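Local structure of minor capsid protein (Cafeteriavirus-dependent mavirus, 6G42) at residues C[232-237]-C[278-283]. The protein is a minor capsid protein of single jelly-roll type that forms the pentameric penton of mavirus, probably at the fivefold vertices. Residues are numbered along the deposited sequence; the frame is centred on the assembly and turned at random.
Sequences GVFLTN and TIYDYD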
loop_
_atom_site.group_PDB
_atom_site.type_symbol
_atom_site.label_atom_id
_atom_site.label_comp_id
_atom_site.label_asym_id
_atom_site.label_seq_id
_atom_site.Cartn_x
_atom_site.Cartn_y
_atom_site.Cartn_z
ATOM N N GLY C 232 -5.231 6.302 -34.704
ATOM C CA GLY C 232 -3.828 6.164 -34.314
ATOM C C GLY C 232 -3.497 4.806 -33.717
ATOM O O GLY C 232 -4.345 4.167 -33.094
ATOM N N VAL C 233 -2.249 4.382 -33.908
ATOM C CA VAL C 233 -1.737 3.116 -33.380
ATOM C C VAL C 233 -1.080 3.385 -32.031
ATOM O O VAL C 233 -0.085 4.106 -31.950
ATOM C CB VAL C 233 -0.717 2.473 -34.337
ATOM C CG1 VAL C 233 -0.164 1.178 -33.757
ATOM C CG2 VAL C 233 -1.363 2.207 -35.692
ATOM N N PHE C 234 -1.673 2.816 -30.985
ATOM C CA PHE C 234 -1.210 2.952 -29.609
ATOM C C PHE C 234 -1.177 1.535 -29.036
ATOM O O PHE C 234 -2.220 0.885 -28.965
ATOM C CB PHE C 234 -2.190 3.805 -28.788
ATOM C CG PHE C 234 -2.186 5.279 -29.125
ATOM C CD1 PHE C 234 -2.611 5.739 -30.365
ATOM C CD2 PHE C 234 -1.817 6.223 -28.169
ATOM C CE1 PHE C 234 -2.627 7.095 -30.662
ATOM C CE2 PHE C 234 -1.830 7.583 -28.460
ATOM C CZ PHE C 234 -2.237 8.020 -29.708
ATOM N N LEU C 235 0.003 1.056 -28.639
ATOM C CA LEU C 235 0.162 -0.307 -28.085
ATOM C C LEU C 235 0.040 -0.408 -26.558
ATOM O O LEU C 235 -0.367 -1.445 -26.040
ATOM C CB LEU C 235 1.484 -0.916 -28.547
ATOM C CG LEU C 235 1.688 -0.990 -30.062
ATOM C CD1 LEU C 235 2.922 -1.826 -30.365
ATOM C CD2 LEU C 235 0.482 -1.556 -30.796
ATOM N N THR C 236 0.423 0.650 -25.851
ATOM C CA THR C 236 0.099 0.797 -24.429
ATOM C C THR C 236 0.108 2.278 -24.042
ATOM O O THR C 236 0.743 3.095 -24.709
ATOM C CB THR C 236 1.033 -0.043 -23.509
ATOM O OG1 THR C 236 0.507 -0.077 -22.171
ATOM C CG2 THR C 236 2.462 0.508 -23.485
ATOM N N ASN C 237 -0.626 2.595 -22.977
ATOM C CA ASN C 237 -0.721 3.937 -22.407
ATOM C C ASN C 237 -0.278 3.874 -20.965
ATOM O O ASN C 237 -1.032 3.397 -20.114
ATOM C CB ASN C 237 -2.167 4.415 -22.396
ATOM C CG ASN C 237 -2.617 4.961 -23.720
ATOM O OD1 ASN C 237 -2.368 4.367 -24.768
ATOM N ND2 ASN C 237 -3.324 6.091 -23.681
ATOM N N THR C 278 6.844 7.523 -27.124
ATOM C CA THR C 278 6.397 8.892 -27.342
ATOM C C THR C 278 5.745 9.418 -26.073
ATOM O O THR C 278 4.984 8.702 -25.420
ATOM C CB THR C 278 5.351 8.947 -28.465
ATOM O OG1 THR C 278 5.791 8.170 -29.586
ATOM C CG2 THR C 278 5.130 10.369 -28.914
ATOM N N ILE C 279 6.036 10.675 -25.749
ATOM C CA ILE C 279 5.498 11.342 -24.575
ATOM C C ILE C 279 4.397 12.290 -25.037
ATOM O O ILE C 279 4.626 13.105 -25.927
ATOM C CB ILE C 279 6.591 12.159 -23.836
ATOM C CG1 ILE C 279 7.791 11.279 -23.473
ATOM C CG2 ILE C 279 6.036 12.792 -22.560
ATOM C CD1 ILE C 279 9.061 12.063 -23.204
ATOM N N TYR C 280 3.218 12.186 -24.423
ATOM C CA TYR C 280 2.123 13.159 -24.614
ATOM C C TYR C 280 2.057 14.106 -23.427
ATOM O O TYR C 280 1.983 13.652 -22.291
ATOM C CB TYR C 280 0.778 12.442 -24.761
ATOM C CG TYR C 280 0.561 11.883 -26.139
ATOM C CD1 TYR C 280 1.158 10.688 -26.527
ATOM C CD2 TYR C 280 -0.216 12.562 -27.069
ATOM C CE1 TYR C 280 0.978 10.178 -27.801
ATOM C CE2 TYR C 280 -0.402 12.065 -28.348
ATOM C CZ TYR C 280 0.193 10.870 -28.712
ATOM O OH TYR C 280 0.001 10.373 -29.984
ATOM N N ASP C 281 2.082 15.411 -23.693
ATOM C CA ASP C 281 1.855 16.416 -22.651
ATOM C C ASP C 281 0.351 16.632 -22.427
ATOM O O ASP C 281 -0.477 16.125 -23.188
ATOM C CB ASP C 281 2.539 17.746 -23.008
ATOM C CG ASP C 281 4.065 17.700 -22.867
ATOM O OD1 ASP C 281 4.638 16.609 -22.659
ATOM O OD2 ASP C 281 4.702 18.772 -22.973
ATOM N N TYR C 282 0.005 17.383 -21.382
ATOM C CA TYR C 282 -1.405 17.691 -21.068
ATOM C C TYR C 282 -2.098 18.582 -22.103
ATOM O O TYR C 282 -3.304 18.454 -22.299
ATOM C CB TYR C 282 -1.548 18.281 -19.657
ATOM C CG TYR C 282 -1.553 17.209 -18.601
ATOM C CD1 TYR C 282 -2.641 16.359 -18.460
ATOM C CD2 TYR C 282 -0.463 17.023 -17.757
ATOM C CE1 TYR C 282 -2.648 15.357 -17.507
ATOM C CE2 TYR C 282 -0.461 16.022 -16.798
ATOM C CZ TYR C 282 -1.556 15.189 -16.680
ATOM O OH TYR C 282 -1.556 14.198 -15.732
ATOM N N ASP C 283 -1.336 19.449 -22.776
ATOM C CA ASP C 283 -1.846 20.201 -23.949
ATOM C C ASP C 283 -1.922 19.382 -25.263
ATOM O O ASP C 283 -2.145 19.938 -26.339
ATOM C CB ASP C 283 -1.070 21.515 -24.149
ATOM C CG ASP C 283 0.413 21.309 -24.425
ATOM O OD1 ASP C 283 0.804 20.266 -24.989
ATOM O OD2 ASP C 283 1.198 22.214 -24.072
#
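Phe-234 and Tyr-280 meet across two segments whose backbones stay well apart: the nearest CA atoms, those of Phe-234 and Thr-278, are 9.9 Å from each other, and no hydrogen bond joins 232-237 to 278-283. The gap is that of strands with another between them, since strand 201-207 pairs antiparallel with both 236-239 and 272-281. The backbones are too far apart to pair, and two aromatic side chains span the distance, reaching out from opposite directions. In each, CG lies anti to the carbonyl carbon and beside the backbone N (chi1 -72° in Phe-234, -79° in Tyr-280). The rings meet obliquely, centroids 5.7 Å apart and planes inclined by 33°, with CE2 and CZ of Phe-234 approaching CZ and OH of Tyr-280. OH of Tyr-280 lies 3.3 Å from CZ of Phe-234, and CZ of Tyr-280 is 3.9 Å from CE2 of Phe-234. Phenylalanine suits the buried side, being wholly apolar; the tyrosine ring offers it an apolar surface, while a hydroxyl is probably tolerated because Tyr-280 is partly exposed. CA of Gly-232 lies in plane at the edge of the Phe-234 ring; glycine, having no side chain, lets the backbone come close there. Phe-234 also touches Val-205 of strand 201-207, while Lys-286 of strand 286-288 packs against Tyr-280, making this a small contact between non-adjacent strands of one antiparallel sheet, consistent with the jelly-roll fold.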